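Local coordinates for URE2 protein (Saccharomyces cerevisiae, PDB 1K0D) that represses nitrogen-utilisation genes by holding GATA transcriptional activators in the cytoplasm, and has glutathione-dependent peroxidase activity, at residues B[74-79]-B[95-100]; B[89-94]-B[212-217]; B[130-135]-B[155-160]; B[221-226]-B[242-247]. All blocks are in the same frame, centred on the assembly; numbering follows the deposited sequence.

Interaction 1. Residues B[74-79]-B[95-100]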
loop_
_atom_site.group_PDB
_atom_site.type_symbol
_atom_site.label_atom_id
_atom_site.label_comp_id
_atom_site.label_asym_id
_atom_site.label_seq_id
_atom_site.Cartn_x
_atom_site.Cartn_y
_atom_site.Cartn_z
ATOM N N LEU B 74 6.344 -0.552 -13.722
ATOM C CA LEU B 74 7.715 -0.281 -14.117
ATOM C C LEU B 74 8.411 -1.535 -14.609
ATOM O O LEU B 74 8.222 -2.617 -14.062
ATOM C CB LEU B 74 8.508 0.276 -12.936
ATOM C CG LEU B 74 9.947 0.648 -13.276
ATOM C CD1 LEU B 74 9.927 1.956 -14.069
ATOM C CD2 LEU B 74 10.777 0.803 -12.006
ATOM N N ILE B 75 9.216 -1.392 -15.649
ATOM C CA ILE B 75 9.951 -2.531 -16.142
ATOM C C ILE B 75 11.428 -2.268 -15.877
ATOM O O ILE B 75 11.990 -1.279 -16.347
ATOM C CB ILE B 75 9.707 -2.770 -17.648
ATOM C CG1 ILE B 75 8.222 -3.054 -17.896
ATOM C CG2 ILE B 75 10.528 -3.957 -18.116
ATOM C CD1 ILE B 75 7.898 -3.493 -19.324
ATOM N N ASP B 76 12.036 -3.146 -15.090
ATOM C CA ASP B 76 13.445 -3.036 -14.754
ATOM C C ASP B 76 14.181 -3.913 -15.773
ATOM O O ASP B 76 14.440 -5.085 -15.515
ATOM C CB ASP B 76 13.671 -3.557 -13.332
ATOM C CG ASP B 76 15.092 -3.337 -12.845
ATOM O OD1 ASP B 76 16.022 -3.454 -13.672
ATOM O OD2 ASP B 76 15.279 -3.064 -11.635
ATOM N N HIS B 77 14.498 -3.341 -16.933
ATOM C CA HIS B 77 15.168 -4.078 -18.007
ATOM C C HIS B 77 16.426 -4.803 -17.575
ATOM O O HIS B 77 16.646 -5.948 -17.970
ATOM C CB HIS B 77 15.488 -3.137 -19.171
ATOM C CG HIS B 77 14.279 -2.468 -19.735
ATOM N ND1 HIS B 77 13.221 -3.176 -20.264
ATOM C CD2 HIS B 77 13.927 -1.161 -19.797
ATOM C CE1 HIS B 77 12.269 -2.335 -20.625
ATOM N NE2 HIS B 77 12.673 -1.107 -20.352
ATOM N N GLY B 78 17.248 -4.138 -16.770
ATOM C CA GLY B 78 18.476 -4.750 -16.294
ATOM C C GLY B 78 18.240 -6.045 -15.539
ATOM O O GLY B 78 19.116 -6.913 -15.487
ATOM N N MET B 79 17.062 -6.187 -14.941
ATOM C CA MET B 79 16.745 -7.400 -14.198
ATOM C C MET B 79 15.834 -8.318 -15.007
ATOM O O MET B 79 14.767 -8.720 -14.550
ATOM C CB MET B 79 16.108 -7.051 -12.848
ATOM C CG MET B 79 17.070 -6.367 -11.877
ATOM S SD MET B 79 16.344 -6.031 -10.247
ATOM C CE MET B 79 16.685 -7.583 -9.400
ATOM N N VAL B 95 14.554 2.194 -4.022
ATOM C CA VAL B 95 15.493 2.538 -2.964
ATOM C C VAL B 95 16.312 1.328 -2.523
ATOM O O VAL B 95 17.484 1.468 -2.175
ATOM C CB VAL B 95 14.788 3.186 -1.750
ATOM C CG1 VAL B 95 14.070 4.447 -2.206
ATOM C CG2 VAL B 95 13.823 2.209 -1.099
ATOM N N ASN B 96 15.712 0.137 -2.558
ATOM C CA ASN B 96 16.439 -1.078 -2.182
ATOM C C ASN B 96 17.578 -1.308 -3.169
ATOM O O ASN B 96 18.707 -1.598 -2.770
ATOM C CB ASN B 96 15.508 -2.297 -2.175
ATOM C CG ASN B 96 14.888 -2.543 -0.815
ATOM O OD1 ASN B 96 15.544 -3.054 0.095
ATOM N ND2 ASN B 96 13.625 -2.166 -0.661
ATOM N N LYS B 97 17.273 -1.155 -4.453
ATOM C CA LYS B 97 18.260 -1.347 -5.508
ATOM C C LYS B 97 19.379 -0.315 -5.432
ATOM O O LYS B 97 20.555 -0.666 -5.513
ATOM C CB LYS B 97 17.594 -1.271 -6.883
ATOM C CG LYS B 97 18.515 -1.687 -8.015
ATOM C CD LYS B 97 17.779 -1.817 -9.332
ATOM C CE LYS B 97 18.694 -2.405 -10.397
ATOM N NZ LYS B 97 17.969 -2.670 -11.664
ATOM N N TYR B 98 19.008 0.956 -5.286
ATOM C CA TYR B 98 19.993 2.029 -5.198
ATOM C C TYR B 98 20.958 1.762 -4.049
ATOM O O TYR B 98 22.174 1.910 -4.184
ATOM C CB TYR B 98 19.313 3.381 -4.957
ATOM C CG TYR B 98 20.295 4.535 -4.971
ATOM C CD1 TYR B 98 20.637 5.161 -6.170
ATOM C CD2 TYR B 98 20.953 4.939 -3.804
ATOM C CE1 TYR B 98 21.608 6.144 -6.217
ATOM C CE2 TYR B 98 21.939 5.935 -3.840
ATOM C CZ TYR B 98 22.259 6.527 -5.057
ATOM O OH TYR B 98 23.245 7.477 -5.139
ATOM N N TYR B 99 20.396 1.373 -2.912
ATOM C CA TYR B 99 21.187 1.099 -1.732
ATOM C C TYR B 99 22.144 -0.072 -1.884
ATOM O O TYR B 99 23.302 0.022 -1.480
ATOM C CB TYR B 99 20.277 0.847 -0.535
ATOM C CG TYR B 99 21.026 0.400 0.701
ATOM C CD1 TYR B 99 22.049 1.185 1.244
ATOM C CD2 TYR B 99 20.715 -0.805 1.329
ATOM C CE1 TYR B 99 22.739 0.780 2.380
ATOM C CE2 TYR B 99 21.400 -1.221 2.466
ATOM C CZ TYR B 99 22.408 -0.422 2.987
ATOM O OH TYR B 99 23.066 -0.820 4.124
ATOM N N LYS B 100 21.686 -1.176 -2.461
ATOM C CA LYS B 100 22.589 -2.308 -2.587
ATOM C C LYS B 100 23.654 -2.048 -3.644
ATOM O O LYS B 100 24.742 -2.616 -3.583
ATOM C CB LYS B 100 21.828 -3.604 -2.896
ATOM C CG LYS B 100 21.418 -3.788 -4.342
ATOM C CD LYS B 100 21.097 -5.249 -4.616
ATOM C CE LYS B 100 22.307 -6.135 -4.321
ATOM N NZ LYS B 100 22.004 -7.586 -4.469
#

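Interaction 2. Residues B[89-94]-B[212-217]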
loop_
_atom_site.group_PDB
_atom_site.type_symbol
_atom_site.label_atom_id
_atom_site.label_comp_id
_atom_site.label_asym_id
_atom_site.label_seq_id
_atom_site.Cartn_x
_atom_site.Cartn_y
_atom_site.Cartn_z
ATOM N N ALA B 89 5.220 -0.470 -4.221
ATOM C CA ALA B 89 6.194 -1.541 -4.425
ATOM C C ALA B 89 7.321 -1.038 -5.324
ATOM O O ALA B 89 8.481 -1.419 -5.156
ATOM C CB ALA B 89 5.515 -2.777 -5.051
ATOM N N ILE B 90 6.979 -0.187 -6.288
ATOM C CA ILE B 90 7.995 0.359 -7.181
ATOM C C ILE B 90 9.010 1.190 -6.377
ATOM O O ILE B 90 10.219 1.055 -6.577
ATOM C CB ILE B 90 7.348 1.228 -8.306
ATOM C CG1 ILE B 90 6.544 0.327 -9.255
ATOM C CG2 ILE B 90 8.424 1.952 -9.107
ATOM C CD1 ILE B 90 5.746 1.083 -10.294
ATOM N N LEU B 91 8.524 2.023 -5.455
ATOM C CA LEU B 91 9.412 2.854 -4.640
ATOM C C LEU B 91 10.363 2.021 -3.804
ATOM O O LEU B 91 11.568 2.309 -3.757
ATOM C CB LEU B 91 8.622 3.792 -3.714
ATOM C CG LEU B 91 7.732 4.855 -4.365
ATOM C CD1 LEU B 91 7.464 5.978 -3.365
ATOM C CD2 LEU B 91 8.402 5.398 -5.618
ATOM N N LEU B 92 9.835 0.990 -3.146
ATOM C CA LEU B 92 10.679 0.132 -2.328
ATOM C C LEU B 92 11.698 -0.592 -3.203
ATOM O O LEU B 92 12.829 -0.816 -2.797
ATOM C CB LEU B 92 9.838 -0.881 -1.537
ATOM C CG LEU B 92 9.009 -0.296 -0.385
ATOM C CD1 LEU B 92 8.349 -1.431 0.389
ATOM C CD2 LEU B 92 9.910 0.532 0.550
ATOM N N HIS B 93 11.304 -0.951 -4.414
ATOM C CA HIS B 93 12.236 -1.631 -5.298
ATOM C C HIS B 93 13.381 -0.680 -5.658
ATOM O O HIS B 93 14.550 -1.061 -5.642
ATOM C CB HIS B 93 11.527 -2.094 -6.567
ATOM C CG HIS B 93 12.407 -2.878 -7.488
ATOM N ND1 HIS B 93 12.969 -2.337 -8.624
ATOM C CD2 HIS B 93 12.850 -4.154 -7.420
ATOM C CE1 HIS B 93 13.719 -3.248 -9.216
ATOM N NE2 HIS B 93 13.665 -4.359 -8.505
ATOM N N LEU B 94 13.033 0.565 -5.968
ATOM C CA LEU B 94 14.035 1.561 -6.339
ATOM C C LEU B 94 15.031 1.913 -5.233
ATOM O O LEU B 94 16.243 1.919 -5.475
ATOM C CB LEU B 94 13.353 2.832 -6.849
ATOM C CG LEU B 94 12.571 2.614 -8.150
ATOM C CD1 LEU B 94 11.991 3.938 -8.625
ATOM C CD2 LEU B 94 13.498 2.035 -9.209
ATOM N N LEU B 212 15.128 13.705 4.064
ATOM C CA LEU B 212 14.159 13.488 2.996
ATOM C C LEU B 212 14.142 11.992 2.672
ATOM O O LEU B 212 15.193 11.389 2.501
ATOM C CB LEU B 212 14.571 14.273 1.744
ATOM C CG LEU B 212 13.609 14.422 0.551
ATOM C CD1 LEU B 212 14.402 14.939 -0.648
ATOM C CD2 LEU B 212 12.967 13.098 0.182
ATOM N N THR B 213 12.958 11.393 2.603
ATOM C CA THR B 213 12.854 9.975 2.253
ATOM C C THR B 213 11.673 9.818 1.310
ATOM O O THR B 213 10.950 10.787 1.046
ATOM C CB THR B 213 12.591 9.066 3.474
ATOM O OG1 THR B 213 11.345 9.429 4.070
ATOM C CG2 THR B 213 13.721 9.175 4.508
ATOM N N ILE B 214 11.475 8.608 0.796
ATOM C CA ILE B 214 10.350 8.367 -0.094
ATOM C C ILE B 214 9.035 8.587 0.650
ATOM O O ILE B 214 7.991 8.754 0.031
ATOM C CB ILE B 214 10.376 6.935 -0.675
ATOM C CG1 ILE B 214 10.525 5.906 0.454
ATOM C CG2 ILE B 214 11.502 6.819 -1.700
ATOM C CD1 ILE B 214 10.550 4.458 -0.028
ATOM N N ALA B 215 9.088 8.601 1.981
ATOM C CA ALA B 215 7.886 8.819 2.781
ATOM C C ALA B 215 7.366 10.233 2.555
ATOM O O ALA B 215 6.156 10.461 2.531
ATOM C CB ALA B 215 8.192 8.614 4.257
ATOM N N ASP B 216 8.288 11.181 2.398
ATOM C CA ASP B 216 7.915 12.576 2.172
ATOM C C ASP B 216 7.505 12.780 0.718
ATOM O O ASP B 216 6.465 13.369 0.427
ATOM C CB ASP B 216 9.091 13.512 2.473
ATOM C CG ASP B 216 9.627 13.356 3.877
ATOM O OD1 ASP B 216 8.951 13.788 4.835
ATOM O OD2 ASP B 216 10.732 12.789 4.020
ATOM N N LEU B 217 8.332 12.288 -0.194
ATOM C CA LEU B 217 8.086 12.443 -1.626
ATOM C C LEU B 217 6.775 11.835 -2.140
ATOM O O LEU B 217 6.166 12.368 -3.068
ATOM C CB LEU B 217 9.269 11.867 -2.416
ATOM C CG LEU B 217 10.616 12.590 -2.245
ATOM C CD1 LEU B 217 11.732 11.800 -2.922
ATOM C CD2 LEU B 217 10.523 13.989 -2.858
#

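Interaction 3. Residues B[130-135]-B[155-160]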
loop_
_atom_site.group_PDB
_atom_site.type_symbol
_atom_site.label_atom_id
_atom_site.label_comp_id
_atom_site.label_asym_id
_atom_site.label_seq_id
_atom_site.Cartn_x
_atom_site.Cartn_y
_atom_site.Cartn_z
ATOM N N ALA B 130 -4.181 8.470 -0.889
ATOM C CA ALA B 130 -4.537 8.423 -2.299
ATOM C C ALA B 130 -5.917 7.845 -2.606
ATOM O O ALA B 130 -6.680 8.430 -3.375
ATOM C CB ALA B 130 -3.464 7.661 -3.081
ATOM N N PRO B 131 -6.260 6.685 -2.019
ATOM C CA PRO B 131 -7.578 6.104 -2.300
ATOM C C PRO B 131 -8.726 7.044 -1.949
ATOM O O PRO B 131 -9.710 7.132 -2.683
ATOM C CB PRO B 131 -7.590 4.835 -1.442
ATOM C CG PRO B 131 -6.135 4.448 -1.410
ATOM C CD PRO B 131 -5.453 5.776 -1.187
ATOM N N MET B 132 -8.594 7.738 -0.824
ATOM C CA MET B 132 -9.624 8.659 -0.365
ATOM C C MET B 132 -9.743 9.887 -1.263
ATOM O O MET B 132 -10.846 10.350 -1.549
ATOM C CB MET B 132 -9.341 9.081 1.080
ATOM C CG MET B 132 -9.401 7.929 2.076
ATOM S SD MET B 132 -11.031 7.119 2.112
ATOM C CE MET B 132 -10.709 5.641 1.155
ATOM N N ILE B 133 -8.612 10.428 -1.697
ATOM C CA ILE B 133 -8.650 11.580 -2.584
ATOM C C ILE B 133 -9.353 11.111 -3.851
ATOM O O ILE B 133 -10.141 11.844 -4.450
ATOM C CB ILE B 133 -7.237 12.074 -2.926
ATOM C CG1 ILE B 133 -6.590 12.684 -1.675
ATOM C CG2 ILE B 133 -7.298 13.092 -4.065
ATOM C CD1 ILE B 133 -5.126 13.062 -1.871
ATOM N N GLY B 134 -9.073 9.869 -4.234
ATOM C CA GLY B 134 -9.692 9.300 -5.417
ATOM C C GLY B 134 -11.203 9.172 -5.288
ATOM O O GLY B 134 -11.934 9.430 -6.240
ATOM N N GLN B 135 -11.684 8.778 -4.115
ATOM C CA GLN B 135 -13.119 8.631 -3.936
ATOM C C GLN B 135 -13.807 9.998 -3.895
ATOM O O GLN B 135 -14.921 10.143 -4.396
ATOM C CB GLN B 135 -13.439 7.850 -2.657
ATOM C CG GLN B 135 -12.799 6.460 -2.576
ATOM C CD GLN B 135 -12.719 5.758 -3.921
ATOM O OE1 GLN B 135 -11.630 5.511 -4.431
ATOM N NE2 GLN B 135 -13.864 5.442 -4.502
ATOM N N THR B 155 -14.281 13.868 1.512
ATOM C CA THR B 155 -13.556 15.125 1.634
ATOM C C THR B 155 -13.117 15.292 3.090
ATOM O O THR B 155 -12.010 15.754 3.366
ATOM C CB THR B 155 -14.425 16.310 1.217
ATOM O OG1 THR B 155 -14.940 16.074 -0.102
ATOM C CG2 THR B 155 -13.598 17.582 1.199
ATOM N N ASP B 156 -13.988 14.905 4.018
ATOM C CA ASP B 156 -13.669 14.991 5.438
ATOM C C ASP B 156 -12.493 14.074 5.765
ATOM O O ASP B 156 -11.605 14.444 6.525
ATOM C CB ASP B 156 -14.860 14.563 6.290
ATOM C CG ASP B 156 -15.942 15.613 6.351
ATOM O OD1 ASP B 156 -16.989 15.340 6.974
ATOM O OD2 ASP B 156 -15.748 16.705 5.784
ATOM N N GLU B 157 -12.499 12.873 5.194
ATOM C CA GLU B 157 -11.426 11.917 5.455
ATOM C C GLU B 157 -10.087 12.443 4.958
ATOM O O GLU B 157 -9.065 12.281 5.631
ATOM C CB GLU B 157 -11.740 10.562 4.807
ATOM C CG GLU B 157 -10.671 9.491 5.028
ATOM C CD GLU B 157 -10.414 9.175 6.502
ATOM O OE1 GLU B 157 -9.450 8.431 6.786
ATOM O OE2 GLU B 157 -11.169 9.662 7.375
ATOM N N VAL B 158 -10.087 13.079 3.791
ATOM C CA VAL B 158 -8.851 13.630 3.250
ATOM C C VAL B 158 -8.300 14.733 4.161
ATOM O O VAL B 158 -7.090 14.803 4.386
ATOM C CB VAL B 158 -9.052 14.175 1.819
ATOM C CG1 VAL B 158 -7.761 14.818 1.310
ATOM C CG2 VAL B 158 -9.449 13.037 0.900
ATOM N N ARG B 159 -9.178 15.585 4.692
ATOM C CA ARG B 159 -8.728 16.648 5.599
ATOM C C ARG B 159 -8.206 16.009 6.873
ATOM O O ARG B 159 -7.275 16.510 7.501
ATOM C CB ARG B 159 -9.868 17.600 5.978
ATOM C CG ARG B 159 -10.261 18.590 4.910
ATOM C CD ARG B 159 -11.305 19.549 5.466
ATOM N NE ARG B 159 -12.330 19.851 4.473
ATOM C CZ ARG B 159 -12.193 20.736 3.498
ATOM N NH1 ARG B 159 -11.073 21.432 3.376
ATOM N NH2 ARG B 159 -13.171 20.908 2.631
ATOM N N ARG B 160 -8.834 14.908 7.263
ATOM C CA ARG B 160 -8.420 14.200 8.459
ATOM C C ARG B 160 -7.002 13.643 8.277
ATOM O O ARG B 160 -6.141 13.843 9.131
ATOM C CB ARG B 160 -9.399 13.060 8.758
ATOM C CG ARG B 160 -8.990 12.204 9.945
ATOM C CD ARG B 160 -9.738 10.890 9.966
ATOM N NE ARG B 160 -9.000 9.906 10.741
ATOM C CZ ARG B 160 -8.162 9.009 10.230
ATOM N NH1 ARG B 160 -7.950 8.942 8.926
ATOM N NH2 ARG B 160 -7.509 8.191 11.040
#

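Interaction 4. Residues B[221-226]-B[242-247]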
loop_
_atom_site.group_PDB
_atom_site.type_symbol
_atom_site.label_atom_id
_atom_site.label_comp_id
_atom_site.label_asym_id
_atom_site.label_seq_id
_atom_site.Cartn_x
_atom_site.Cartn_y
_atom_site.Cartn_z
ATOM N N PRO B 221 2.924 14.435 -5.345
ATOM C CA PRO B 221 2.037 14.489 -6.514
ATOM C C PRO B 221 0.585 14.780 -6.173
ATOM O O PRO B 221 -0.116 15.436 -6.937
ATOM C CB PRO B 221 2.209 13.109 -7.147
ATOM C CG PRO B 221 3.593 12.710 -6.721
ATOM C CD PRO B 221 3.619 13.139 -5.282
ATOM N N TRP B 222 0.139 14.287 -5.022
ATOM C CA TRP B 222 -1.243 14.478 -4.597
ATOM C C TRP B 222 -1.513 15.809 -3.920
ATOM O O TRP B 222 -2.584 16.394 -4.099
ATOM C CB TRP B 222 -1.661 13.341 -3.675
ATOM C CG TRP B 222 -1.609 12.011 -4.343
ATOM C CD1 TRP B 222 -0.531 11.173 -4.439
ATOM C CD2 TRP B 222 -2.677 11.378 -5.052
ATOM N NE1 TRP B 222 -0.868 10.053 -5.167
ATOM C CE2 TRP B 222 -2.179 10.155 -5.554
ATOM C CE3 TRP B 222 -4.008 11.727 -5.313
ATOM C CZ2 TRP B 222 -2.970 9.276 -6.304
ATOM C CZ3 TRP B 222 -4.796 10.852 -6.061
ATOM C CH2 TRP B 222 -4.272 9.641 -6.545
ATOM N N ASN B 223 -0.553 16.291 -3.135
ATOM C CA ASN B 223 -0.737 17.570 -2.458
ATOM C C ASN B 223 -1.106 18.647 -3.481
ATOM O O ASN B 223 -1.595 19.717 -3.123
ATOM C CB ASN B 223 0.542 17.985 -1.718
ATOM C CG ASN B 223 0.924 17.017 -0.615
ATOM O OD1 ASN B 223 0.068 16.516 0.112
ATOM N ND2 ASN B 223 2.222 16.766 -0.472
ATOM N N ASN B 224 -0.879 18.347 -4.754
ATOM C CA ASN B 224 -1.161 19.288 -5.836
ATOM C C ASN B 224 -2.556 19.104 -6.437
ATOM O O ASN B 224 -3.034 19.955 -7.184
ATOM C CB ASN B 224 -0.112 19.117 -6.944
ATOM C CG ASN B 224 1.317 19.260 -6.432
ATOM O OD1 ASN B 224 2.277 18.923 -7.132
ATOM N ND2 ASN B 224 1.465 19.765 -5.212
ATOM N N VAL B 225 -3.204 17.995 -6.097
ATOM C CA VAL B 225 -4.523 17.665 -6.630
ATOM C C VAL B 225 -5.688 17.970 -5.692
ATOM O O VAL B 225 -6.819 18.174 -6.141
ATOM C CB VAL B 225 -4.562 16.150 -7.016
ATOM C CG1 VAL B 225 -5.986 15.682 -7.275
ATOM C CG2 VAL B 225 -3.708 15.919 -8.247
ATOM N N VAL B 226 -5.413 18.022 -4.395
ATOM C CA VAL B 226 -6.464 18.241 -3.414
ATOM C C VAL B 226 -7.237 19.558 -3.514
ATOM O O VAL B 226 -8.320 19.695 -2.934
ATOM C CB VAL B 226 -5.911 18.025 -1.983
ATOM C CG1 VAL B 226 -5.427 16.582 -1.853
ATOM C CG2 VAL B 226 -4.767 18.995 -1.687
ATOM N N LYS B 242 4.830 24.163 3.858
ATOM C CA LYS B 242 6.281 24.391 3.797
ATOM C C LYS B 242 6.980 23.141 3.262
ATOM O O LYS B 242 7.821 23.200 2.365
ATOM C CB LYS B 242 6.855 24.696 5.181
ATOM C CG LYS B 242 6.272 25.893 5.903
ATOM C CD LYS B 242 7.073 26.136 7.179
ATOM C CE LYS B 242 6.304 26.950 8.197
ATOM N NZ LYS B 242 5.189 26.151 8.775
ATOM N N TRP B 243 6.616 22.017 3.863
ATOM C CA TRP B 243 7.123 20.692 3.543
ATOM C C TRP B 243 7.026 20.407 2.038
ATOM O O TRP B 243 8.016 20.051 1.397
ATOM C CB TRP B 243 6.293 19.707 4.363
ATOM C CG TRP B 243 6.522 18.258 4.171
ATOM C CD1 TRP B 243 7.636 17.547 4.508
ATOM C CD2 TRP B 243 5.543 17.303 3.760
ATOM N NE1 TRP B 243 7.403 16.199 4.351
ATOM C CE2 TRP B 243 6.125 16.023 3.892
ATOM C CE3 TRP B 243 4.225 17.404 3.299
ATOM C CZ2 TRP B 243 5.429 14.849 3.581
ATOM C CZ3 TRP B 243 3.533 16.236 2.990
ATOM C CH2 TRP B 243 4.137 14.976 3.135
ATOM N N THR B 244 5.836 20.574 1.475
ATOM C CA THR B 244 5.631 20.338 0.051
ATOM C C THR B 244 6.439 21.320 -0.795
ATOM O O THR B 244 7.001 20.942 -1.823
ATOM C CB THR B 244 4.144 20.484 -0.338
ATOM O OG1 THR B 244 3.335 19.766 0.598
ATOM C CG2 THR B 244 3.902 19.916 -1.737
ATOM N N LYS B 245 6.498 22.582 -0.371
ATOM C CA LYS B 245 7.260 23.576 -1.130
ATOM C C LYS B 245 8.755 23.298 -1.130
ATOM O O LYS B 245 9.435 23.546 -2.124
ATOM C CB LYS B 245 6.989 24.992 -0.613
ATOM C CG LYS B 245 5.719 25.602 -1.194
ATOM C CD LYS B 245 5.753 25.554 -2.718
ATOM C CE LYS B 245 4.540 26.232 -3.343
ATOM N NZ LYS B 245 4.555 27.712 -3.151
ATOM N N HIS B 246 9.275 22.790 -0.021
ATOM C CA HIS B 246 10.692 22.473 0.033
ATOM C C HIS B 246 10.977 21.417 -1.029
ATOM O O HIS B 246 11.958 21.509 -1.759
ATOM C CB HIS B 246 11.078 21.919 1.405
ATOM C CG HIS B 246 11.464 22.967 2.402
ATOM N ND1 HIS B 246 12.543 23.806 2.221
ATOM C CD2 HIS B 246 10.946 23.279 3.614
ATOM C CE1 HIS B 246 12.674 24.586 3.279
ATOM N NE2 HIS B 246 11.718 24.287 4.139
ATOM N N MET B 247 10.100 20.423 -1.128
ATOM C CA MET B 247 10.286 19.346 -2.095
ATOM C C MET B 247 10.097 19.802 -3.544
ATOM O O MET B 247 10.845 19.390 -4.431
ATOM C CB MET B 247 9.339 18.178 -1.770
ATOM C CG MET B 247 9.575 17.552 -0.383
ATOM S SD MET B 247 8.739 15.957 -0.138
ATOM C CE MET B 247 7.142 16.512 0.505
#

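Interaction 1. Residues B[74-79]-B[95-100]
Lys97 reaches out of helix 87-102 to Asp76, the last residue of strand 73-76, and the whole contact hangs on that one long side chain. Its CB points toward the strand. CG follows it anti to the backbone N (chi1 -171°), and every later torsion is also extended, giving a straight rod that spans a gap of 10.6 Å between the CA atoms of Lys97 and Asp76. CD and CE run up to the carboxylate, with CD 3.6 Å from Asp76 OD2. At the tip, NZ closes a salt bridge, 2.7 Å from Asp76 OD2, although that oxygen is crowded by His93 in the model and its place is less certain. NZ also lies 2.9 Å from Asp76 OD1, facing both carboxylate oxygens. Met79 slides past the ammonium group with its CG 3.8 Å from Lys97 NZ. The turn that brings Met79 there is held by its own N, bonded to Asp76 O at 2.9 Å. NZ has a further partner in the hydroxyl of Tyr20. In this thioredoxin-like N-terminal domain, strand 73-76 runs between strands 20-24 and 82-85, Leu74 of the strand packs on Ile90 and Leu94 of helix 87-102, and Leu112 of the second subunit packs on Met79.

Interaction 2. Residues B[89-94]-B[212-217]
Leu91 and Leu92 of the thioredoxin-like domain meet Ile214, which sits inside the N-capping box (Thr213 to Asp216) that opens helix 214-217, a feature well known in the helical C-terminal domain of glutathione transferases. The contact is purely apolar. Leu91 points at the other domain and slides along Ile214 in the opposite sense, its CD1 lying 4.1 Å from Ile214 CB. Leu92 sets off more obliquely, but its end turns inward, so that its CD2 comes to 4.0 Å from Ile214 CD1 and the two side chains cross at about a right angle. Ile214 reaches that far because CG1 takes the crowded position between the backbone N and the carbonyl carbon (chi1 52°) and the rest of the branch is extended.

Residues on either side of Ile214 hold its backbone. Thr213 OG1 accepts from Ala215 N at 3.2 Å, and Asp216 OD2, through its anti lone pair, takes Thr213 N at 3.0 Å with an N-H...O angle of 154°. The two bonds together satisfy backbone N-H groups at the first turn and fix the spot from which Ile214 projects. Asp216 OD1 meanwhile takes the backbone N of Leu207.

The glutathione site is close by: the side chain of Leu91 is about 8 Å from the bound ligand. Around the contact, helix 29-40 meets Leu91 through Lys33 and Val37, helix 112-142 puts Ile118 against Ile214, and Asn119 of the second subunit packs on Leu92.

Interaction 3. Residues B[130-135]-B[155-160]
Met132 and Glu157 make the shortest contact here, methylene to methylene, with Met132 CG 3.6 Å from Glu157 CG as the two chains cross obliquely. The sulfur stays on the same methylene, Met132 SD lying 3.8 Å from Glu157 CG, before the bends at chi2 and chi3 lead the methyl away. The next residue, Val158, pushes its two methyls at the other helix. Its CG1 meets Ile133 CG1 at 3.9 Å, the side chains crossing at about a right angle, while its CG2 settles on the backbone, 3.8 Å from Met132 C. Val158 CG2 also brushes Met132 CB at 4.0 Å, so this one methyl sits over the link between Met132 and Ile133.

The two helices run roughly antiparallel, their local axes 8.7 Å apart at 149°. They belong to the long helices 112-142 and 148-176 of the all-helical glutathione transferase C-terminal domain. The first is kinked around Pro131, which has no N-H to give to the turn before.

Farther out, Glu157 bends at chi2 (59°) and carries its carboxylate clear of the apolar patch, where OE1 forms a salt bridge with Arg160 NH1 at 2.7 Å. Arg160 in turn lies near Arg70 of the second subunit, a glutathione-binding residue. Ile229 and Ile231 pack on Val158, and Trp222 and Val226 on Ile133. On the dimer side, Ser127 of the second subunit touches Pro131, and its Met132 touches Gln135.

Interaction 4. Residues B[221-226]-B[242-247]
Asn223 and Thr244 supply most of the buried surface between these segments, with Trp243 a smaller third. Asn223 leans toward helix 238-248 and lies at a slant across Thr244, its CB 3.9 Å from Thr244 CG2. Asn223 ND2 comes within 3.4 Å of Thr244 OG1, but the angle is poor and no hydrogen bond forms. Each polar end is engaged elsewhere: Asn223 OD1 bonds the hydroxyl of Tyr162 on helix 148-176, and Thr244 OG1, set beside its own backbone N (chi1 -47°), bonds the carbonyl of Val240 one turn back.

Within the helical C-terminal domain of this glutathione transferase fold, the contact joins the short, weakly bonded helix 220-223 to helix 238-248. Trp243 flanks it. Asn223 ND2 approaches the ring obliquely, 3.7 Å from Trp243 CZ3, the amide and indole planes 58° apart. The indole is pinned from two directions: NE1 is bound to Asp216, and Met247 CE sits 3.6 Å above the plane, over the ring centre. At the edge of the patch, the end of Asn224 comes in, its ND2 4.2 Å from Thr244 CG2. Val165 and Leu169 of helix 148-176 also pack on the indole, while Trp222 turns to Pro29 and Asn30.

How the interactions relate
Interactions 1 and 2 share helix 87-102, their centres 12 Å apart, and use different sides of it: one ties the helix to its own sheet, the other to the helical domain. Interaction 2 then passes to interaction 4 through the Asp216 OD1 and Trp243 NE1 pair, 2.9 Å apart. Interaction 4 in turn touches interaction 3, with Ala130 CB 3.6 Å from Trp222 CZ2. Interactions 1 and 3 lie on opposite sides of the chain's centre, about 17 Å apart at their nearest atoms, yet both reach the second subunit. Nearest side chains lie about 7 Å from a bound glutathione in interaction 3, 8 Å in interaction 2 and 13 Å in interaction 4.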